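Local coordinates for PHOX (Pseudomonas fluorescens, PDB 4A9V), which hydrolyses phosphate monoesters as an alkaline phosphatase, using a complex iron-calcium cofactor held by a beta-propeller, at residues G70-E75 / G187-C192; N274-E279 / E387-S392; F297-V302 / G322-A327. All coordinates share one frame; numbering follows the deposited sequence. Where two conformers were deposited one is given.

Followed from the N terminus, the chain first closes contact 1, where residues 187-192 return to residues 70-75 across 111 intervening residues and bring two sheets of the propeller together. Contact 2 opens only after that, at residues 274-279, and closes at residues 387-392; the 107 residues between include both strands of contact 3, a much shorter return of 19 residues, so contact 3 is wholly enclosed by contact 2 and no two contacts cross. L190 packs on A275 and L277 between contacts 1 and 2, and I389 meets I298 between contacts 2 and 3. Contact 2 thus lies between the other two, beside the metal cluster, while contact 3 pairs neighbouring strands of one sheet.

Contact 1: G70-E75 / G187-C192; sequences GMSLFE and GTYLTC. With EDO (1,2-ethanediol), chain O.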
# COMPACT_ATOMS: atom_id res chain seq x y z
N GLY A 70 2.75 -4.26 -1.26
CA GLY A 70 3.26 -4.18 0.10
C GLY A 70 3.57 -5.55 0.68
O GLY A 70 2.93 -6.54 0.32
N MET A 71 4.53 -5.59 1.61
CA MET A 71 4.96 -6.85 2.20
C MET A 71 5.68 -6.61 3.51
O MET A 71 6.31 -5.57 3.73
CB MET A 71 5.89 -7.61 1.25
CG MET A 71 7.12 -6.84 0.84
SD MET A 71 8.07 -7.77 -0.39
CE MET A 71 9.38 -6.60 -0.73
N SER A 72 5.62 -7.61 4.37
CA SER A 72 6.36 -7.62 5.62
C SER A 72 7.10 -8.94 5.78
O SER A 72 6.62 -10.00 5.36
CB SER A 72 5.42 -7.43 6.81
OG SER A 72 4.84 -6.14 6.85
N LEU A 73 8.21 -8.87 6.52
CA LEU A 73 8.97 -10.04 6.91
C LEU A 73 8.83 -10.25 8.42
O LEU A 73 8.94 -9.30 9.21
CB LEU A 73 10.45 -9.85 6.52
CG LEU A 73 11.38 -11.01 6.86
CD1 LEU A 73 12.50 -11.11 5.84
CD2 LEU A 73 11.95 -10.90 8.26
N PHE A 74 8.58 -11.50 8.80
CA PHE A 74 8.43 -11.92 10.19
C PHE A 74 9.55 -12.87 10.54
O PHE A 74 9.68 -13.94 9.96
CB PHE A 74 7.08 -12.63 10.37
CG PHE A 74 5.89 -11.74 10.16
CD1 PHE A 74 5.41 -11.47 8.89
CD2 PHE A 74 5.25 -11.16 11.24
CE1 PHE A 74 4.34 -10.62 8.70
CE2 PHE A 74 4.18 -10.30 11.06
CZ PHE A 74 3.72 -10.03 9.79
N GLU A 75 10.36 -12.49 11.52
CA GLU A 75 11.35 -13.37 12.15
C GLU A 75 10.69 -14.68 12.55
O GLU A 75 9.63 -14.64 13.14
CB GLU A 75 11.90 -12.71 13.42
CG GLU A 75 12.81 -11.52 13.16
CD GLU A 75 12.98 -10.65 14.38
OE1 GLU A 75 13.71 -11.06 15.31
OE2 GLU A 75 12.40 -9.54 14.41
N GLY A 187 2.53 -10.15 16.14
CA GLY A 187 2.87 -11.23 15.22
C GLY A 187 1.86 -11.46 14.10
O GLY A 187 1.79 -12.55 13.55
N THR A 188 1.16 -10.40 13.71
CA THR A 188 0.22 -10.50 12.61
C THR A 188 0.49 -9.46 11.52
O THR A 188 1.27 -8.52 11.70
CB THR A 188 -1.24 -10.40 13.08
OG1 THR A 188 -1.48 -9.09 13.60
CG2 THR A 188 -1.56 -11.46 14.13
N TYR A 189 -0.12 -9.72 10.37
CA TYR A 189 0.06 -8.93 9.17
C TYR A 189 -1.25 -8.21 8.86
O TYR A 189 -2.33 -8.81 8.94
CB TYR A 189 0.40 -9.87 8.01
CG TYR A 189 0.65 -9.18 6.69
CD1 TYR A 189 1.76 -8.37 6.53
CD2 TYR A 189 -0.17 -9.40 5.59
CE1 TYR A 189 2.03 -7.76 5.32
CE2 TYR A 189 0.10 -8.79 4.37
CZ TYR A 189 1.21 -7.99 4.24
OH TYR A 189 1.54 -7.39 3.05
N LEU A 190 -1.15 -6.93 8.50
CA LEU A 190 -2.30 -6.18 8.01
C LEU A 190 -2.16 -5.95 6.52
O LEU A 190 -1.10 -5.52 6.04
CB LEU A 190 -2.42 -4.83 8.73
CG LEU A 190 -2.47 -4.88 10.26
CD1 LEU A 190 -2.63 -3.49 10.84
CD2 LEU A 190 -3.57 -5.81 10.77
N THR A 191 -3.21 -6.30 5.78
CA THR A 191 -3.27 -6.02 4.37
C THR A 191 -4.43 -5.06 4.09
O THR A 191 -5.47 -5.10 4.74
CB THR A 191 -3.39 -7.31 3.53
OG1 THR A 191 -3.25 -6.98 2.15
CG2 THR A 191 -4.71 -8.03 3.73
N CYS A 192 -4.22 -4.16 3.14
CA CYS A 192 -5.07 -3.00 2.95
C CYS A 192 -5.76 -3.06 1.59
O CYS A 192 -5.09 -3.12 0.56
CB CYS A 192 -4.22 -1.74 3.02
SG CYS A 192 -3.63 -1.42 4.69
C1 EDO O . 9.55 -10.48 13.86
O1 EDO O . 10.19 -9.95 12.57
C2 EDO O . 8.04 -10.22 13.80
O2 EDO O . 7.34 -11.26 14.50
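Y189 and F74 carry this contact, their side chains crossing at about a right angle. The F74 tip leads: CZ packs on Y189 CB at 3.8 Å, and the same atom lies 3.5 Å from T188 O, which sits in the plane of the ring at its edge. That placement follows from the first torsion of F74, which sets CG anti to its own carbonyl carbon (chi1 -66°). Y189 takes the other course, with CG anti to the backbone N (chi1 -178°), so its ring slants across to S72, M71 and G70. S72 OG stands at the edge of that ring, in its plane, 3.6 Å from Y189 CE1, and Y189 OH comes to 3.2 Å from G70 O. Beside F74, E75 N donates a nearly straight 2.8 Å hydrogen bond to O1 of a bound ethanediol, probably from the crystallisation liquor, which K183 NZ also bonds. The strand axes run antiparallel (176°) but stay 8.3 Å apart, too far for direct pairing: strand 68-76 borders one sheet of the beta-propeller, and strand 189-193 is second in from the border of another. Strand 178-183, that border, supplies the next shell: C179 shares a backbone hydrogen bond with G70, N181 ND2 hydrogen-bonds S72 OG, and K183 makes a cation-pi contact with F74. An alanine in place of F74 removes the ring from Y189 CB, T188 O and K183 and would probably loosen this end of the interface. N88 OD1 hydrogen-bonds both Y189 OH and T191 OG1, which fixes the far end of the phenol.

Contact 2: N274-E279 / E387-S392; sequences NAALAE and EWIVVS. With LI (lithium ion), chain C; CA (calcium ion), chain R; CA (calcium ion), chain Q; FEO (mu-oxo-diiron), chain S.
N274 makes both direct hydrogen bonds between these segments, using the two ends of its amide on one residue. N274 OD1 accepts from I389 N at 2.9 Å, the donor standing above the carbonyl plane, while ND2 gives a straight bond to I389 O (171°) that lies in the amide plane and meets a lone pair of the acceptor. To reach them the chi1 of N274 sits at 91°, well off the nearest staggered position, which suggests that the paired bonds hold the side chain away from a relaxed rotamer. Water 1 accepts from N274 N at 3.0 Å and also lies close to OD1 and E387 O. Strands 276-279 and 387-391 run roughly parallel, 28° apart; they are edge strands of one long sheet, consistent with inner strands of adjacent propeller blades. Farther along, A276 CB meets I389 CG2, the branch anti to the backbone N, at 3.8 Å; V391 brings CG2 to 3.9 Å from L277 O. At the other end, E387 has CG anti to its carbonyl carbon and an extended chain that delivers the carboxylate to the cluster: OE2 binds FE2 of the mu-oxo-diiron group at 2.2 Å and both calcium ions, and OE1 binds the calcium of chain R. E194, E273 and D292 also bind iron of the diiron group. W388, its CG likewise anti to the carbonyl carbon, sets CE3 4.0 Å from N274 ND2. Its NE1 donates to water 2, itself a ligand of the other calcium (chain Q).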
# COMPACT_ATOMS: atom_id res chain seq x y z
N ASN A 274 -1.63 1.83 3.22
CA ASN A 274 -0.93 1.00 4.21
C ASN A 274 -1.43 1.29 5.62
O ASN A 274 -2.39 2.03 5.83
CB ASN A 274 0.61 1.08 4.07
CG ASN A 274 1.25 2.17 4.91
OD1 ASN A 274 0.69 3.24 5.11
ND2 ASN A 274 2.51 1.95 5.30
N ALA A 275 -0.81 0.62 6.58
CA ALA A 275 -1.24 0.68 7.97
C ALA A 275 0.01 0.71 8.84
O ALA A 275 0.71 -0.29 8.97
CB ALA A 275 -2.11 -0.52 8.30
N ALA A 276 0.36 1.90 9.32
CA ALA A 276 1.63 2.13 10.01
C ALA A 276 1.43 2.00 11.51
O ALA A 276 0.70 2.78 12.11
CB ALA A 276 2.17 3.51 9.67
N LEU A 277 2.09 1.02 12.12
CA LEU A 277 1.93 0.75 13.55
C LEU A 277 2.80 1.67 14.40
O LEU A 277 3.99 1.85 14.13
CB LEU A 277 2.27 -0.70 13.85
CG LEU A 277 1.10 -1.69 13.86
CD1 LEU A 277 0.19 -1.48 15.05
CD2 LEU A 277 0.32 -1.63 12.56
N ALA A 278 2.23 2.10 15.52
CA ALA A 278 2.96 2.77 16.58
C ALA A 278 2.29 2.40 17.90
O ALA A 278 1.37 1.59 17.92
CB ALA A 278 2.94 4.29 16.35
N GLU A 279 2.74 3.02 18.98
CA GLU A 279 2.23 2.69 20.29
C GLU A 279 2.16 3.98 21.09
O GLU A 279 3.08 4.79 21.04
CB GLU A 279 3.16 1.68 20.97
CG GLU A 279 2.68 1.12 22.31
CD GLU A 279 3.55 -0.01 22.86
OE1 GLU A 279 4.53 -0.44 22.20
OE2 GLU A 279 3.21 -0.55 23.93
N GLU A 387 -0.42 8.11 0.23
CA GLU A 387 -0.08 6.71 0.06
C GLU A 387 0.58 6.20 1.33
O GLU A 387 -0.07 6.19 2.38
CB GLU A 387 0.66 6.46 -1.26
CG GLU A 387 -0.28 6.67 -2.45
CD GLU A 387 0.22 6.06 -3.75
OE1 GLU A 387 1.08 6.70 -4.40
OE2 GLU A 387 -0.25 4.97 -4.16
N TRP A 388 1.82 5.72 1.29
CA TRP A 388 2.35 5.03 2.47
C TRP A 388 2.69 5.97 3.60
O TRP A 388 3.19 7.08 3.39
CB TRP A 388 3.61 4.24 2.12
CG TRP A 388 3.37 3.05 1.24
CD1 TRP A 388 2.67 2.99 0.04
CD2 TRP A 388 4.08 1.79 1.33
NE1 TRP A 388 2.87 1.79 -0.57
CE2 TRP A 388 3.75 1.04 0.13
CE3 TRP A 388 5.01 1.26 2.21
CZ2 TRP A 388 4.30 -0.20 -0.14
CZ3 TRP A 388 5.58 0.01 1.91
CH2 TRP A 388 5.23 -0.69 0.76
N ILE A 389 2.55 5.44 4.82
CA ILE A 389 2.96 6.11 6.05
C ILE A 389 3.96 5.21 6.78
O ILE A 389 3.78 3.99 6.84
CB ILE A 389 1.73 6.40 6.94
CG1 ILE A 389 0.75 7.30 6.19
CG2 ILE A 389 2.16 7.03 8.25
CD1 ILE A 389 -0.59 7.48 6.87
N VAL A 390 4.99 5.82 7.36
CA VAL A 390 5.92 5.09 8.21
C VAL A 390 6.23 5.92 9.45
O VAL A 390 6.11 7.14 9.45
CB VAL A 390 7.25 4.73 7.48
CG1 VAL A 390 7.00 3.71 6.38
CG2 VAL A 390 7.94 5.98 6.95
N VAL A 391 6.67 5.23 10.49
CA VAL A 391 7.01 5.83 11.77
C VAL A 391 8.49 5.56 12.04
O VAL A 391 8.92 4.41 12.03
CB VAL A 391 6.14 5.21 12.89
CG1 VAL A 391 6.52 5.81 14.24
CG2 VAL A 391 4.66 5.42 12.61
N SER A 392 9.28 6.60 12.28
CA SER A 392 10.70 6.38 12.54
C SER A 392 10.88 5.53 13.78
O SER A 392 10.38 5.87 14.84
CB SER A 392 11.40 7.71 12.77
OG SER A 392 12.69 7.48 13.29
LI LI C . 4.70 0.79 23.66
CA CA R . 0.85 5.23 -6.44
CA CA Q . 1.03 2.47 -4.03
FE1 FEO S . -2.08 0.63 -4.61
FE2 FEO S . -2.17 4.01 -3.81
O FEO S . -1.35 2.45 -4.59
O HOH W 1 -1.43 4.63 4.18
O HOH W 2 1.43 0.42 -2.63
O HOH W 3 5.13 3.26 24.16
O HOH W 4 5.69 -0.62 25.48
O HOH W 5 -0.06 0.11 -5.16
O HOH W 6 3.11 1.38 -4.87

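Contact 3: F297-V302 / G322-A327; sequences FIYKFV and GTLYVA. With EDO (1,2-ethanediol), chain H.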
# COMPACT_ATOMS: atom_id res chain seq x y z
N PHE A 297 -8.41 11.72 2.67
CA PHE A 297 -7.90 12.08 3.98
C PHE A 297 -6.86 11.11 4.55
O PHE A 297 -6.63 10.01 4.02
CB PHE A 297 -9.06 12.20 4.97
CG PHE A 297 -10.20 13.06 4.48
CD1 PHE A 297 -9.96 14.33 3.98
CD2 PHE A 297 -11.51 12.62 4.55
CE1 PHE A 297 -11.00 15.15 3.60
CE2 PHE A 297 -12.56 13.42 4.13
CZ PHE A 297 -12.30 14.69 3.64
N ILE A 298 -6.25 11.54 5.65
CA ILE A 298 -5.35 10.72 6.47
C ILE A 298 -6.04 10.43 7.81
O ILE A 298 -6.60 11.33 8.44
CB ILE A 298 -4.02 11.45 6.70
CG1 ILE A 298 -3.28 11.64 5.37
CG2 ILE A 298 -3.15 10.69 7.70
CD1 ILE A 298 -2.13 12.62 5.43
N TYR A 299 -5.96 9.17 8.23
CA TYR A 299 -6.68 8.65 9.39
C TYR A 299 -5.71 8.06 10.42
O TYR A 299 -4.55 7.76 10.13
CB TYR A 299 -7.69 7.57 8.97
CG TYR A 299 -8.77 8.05 8.03
CD1 TYR A 299 -8.53 8.19 6.67
CD2 TYR A 299 -10.07 8.26 8.49
CE1 TYR A 299 -9.53 8.59 5.80
CE2 TYR A 299 -11.08 8.63 7.62
CZ TYR A 299 -10.81 8.80 6.29
OH TYR A 299 -11.84 9.17 5.46
N LYS A 300 -6.22 7.84 11.63
CA LYS A 300 -5.45 7.29 12.74
C LYS A 300 -6.40 6.51 13.64
O LYS A 300 -7.38 7.06 14.13
CB LYS A 300 -4.81 8.43 13.53
CG LYS A 300 -4.07 8.03 14.79
CD LYS A 300 -3.80 9.29 15.62
CE LYS A 300 -2.98 9.03 16.87
NZ LYS A 300 -2.86 10.28 17.67
N PHE A 301 -6.08 5.25 13.89
CA PHE A 301 -6.84 4.43 14.83
C PHE A 301 -6.01 4.25 16.09
O PHE A 301 -4.82 3.98 16.02
CB PHE A 301 -7.15 3.07 14.21
CG PHE A 301 -7.85 2.13 15.16
CD1 PHE A 301 -9.21 2.23 15.39
CD2 PHE A 301 -7.13 1.16 15.84
CE1 PHE A 301 -9.84 1.39 16.29
CE2 PHE A 301 -7.76 0.29 16.71
CZ PHE A 301 -9.12 0.40 16.93
N VAL A 302 -6.66 4.38 17.24
CA VAL A 302 -6.01 4.10 18.52
C VAL A 302 -6.84 3.07 19.29
O VAL A 302 -8.03 3.26 19.49
CB VAL A 302 -5.88 5.38 19.38
CG1 VAL A 302 -5.15 5.06 20.67
CG2 VAL A 302 -5.18 6.48 18.59
N GLY A 322 -11.73 0.70 19.90
CA GLY A 322 -10.90 1.89 19.94
C GLY A 322 -11.58 3.04 19.23
O GLY A 322 -12.80 3.14 19.25
N THR A 323 -10.77 3.99 18.79
CA THR A 323 -11.27 5.23 18.22
C THR A 323 -10.55 5.52 16.91
O THR A 323 -9.33 5.48 16.85
CB THR A 323 -11.05 6.41 19.18
OG1 THR A 323 -11.51 6.06 20.49
CG2 THR A 323 -11.79 7.64 18.69
N LEU A 324 -11.34 5.83 15.88
CA LEU A 324 -10.83 6.28 14.58
C LEU A 324 -10.90 7.80 14.49
O LEU A 324 -11.92 8.40 14.83
CB LEU A 324 -11.65 5.64 13.46
CG LEU A 324 -11.18 5.91 12.03
CD1 LEU A 324 -9.82 5.29 11.76
CD2 LEU A 324 -12.21 5.41 11.05
N TYR A 325 -9.78 8.39 14.10
CA TYR A 325 -9.64 9.83 13.92
C TYR A 325 -9.29 10.14 12.47
O TYR A 325 -8.75 9.29 11.76
CB TYR A 325 -8.50 10.36 14.80
CG TYR A 325 -8.69 10.13 16.28
CD1 TYR A 325 -8.25 8.96 16.88
CD2 TYR A 325 -9.20 11.13 17.09
CE1 TYR A 325 -8.37 8.77 18.25
CE2 TYR A 325 -9.33 10.95 18.45
CZ TYR A 325 -8.93 9.76 19.02
OH TYR A 325 -9.08 9.56 20.38
N VAL A 326 -9.48 11.40 12.09
CA VAL A 326 -9.06 11.89 10.79
C VAL A 326 -8.34 13.23 10.97
O VAL A 326 -8.60 13.95 11.94
CB VAL A 326 -10.27 12.01 9.83
CG1 VAL A 326 -11.21 13.13 10.26
CG2 VAL A 326 -9.81 12.19 8.39
N ALA A 327 -7.40 13.54 10.09
CA ALA A 327 -6.53 14.70 10.25
C ALA A 327 -7.10 15.97 9.65
O ALA A 327 -7.63 15.98 8.53
CB ALA A 327 -5.16 14.42 9.65
C1 EDO H . -14.73 0.82 18.14
O1 EDO H . -14.65 0.73 19.58
C2 EDO H . -15.66 1.96 17.74
O2 EDO H . -15.73 2.10 16.32
O HOH W 7 -6.79 14.49 6.23
O HOH W 8 -9.23 4.79 21.57
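The Y299 ring carries V326 CG2 over one face, 3.8 Å above the plane and displaced from the ring centre, in a CH-pi contact; the two side chains run alongside each other. V326 can offer that methyl because CG2 is anti to its backbone N. The same CG2 packs against F297 CB at 3.5 Å, and Y299 OH lies in plane at the edge of the F297 ring. Outside the two segments, Y299 stacks with F270. On the sheet face of K300 and V302, the Y325 ring has T323 CG2 3.5 Å above one face, K300 O in plane at its edge and V302 CG2 3.9 Å from Y325 CE1. F301 turns its ring tip to G322, whose backbone leaves no place for a beta carbon: one would fall 2.2 Å from V302 O. Between these two layers of side chains, strands 296-303 and 322-329 pair antiparallel as neighbours in a propeller sheet. K300 with Y325 and V302 with T323 are hydrogen-bonded pairs, the shortest bond being Y325 N to K300 O at 2.7 Å; Y299 with V326 and F301 with L324 are non-hydrogen-bonded. A327 N gives a further bond to I298 O, almost along the C=O axis, and beside it water 7 links I298 N to A327 O. K300 NZ is 6.0 Å from the Y325 centroid, too long to count for much. The chemistry is that of a backbone ladder sheathed by aromatic and methyl groups; the K300 ammonium is probably steadied by the hydrogen bond to H439 O and the cation-pi contact with W345, with Y325 adding little.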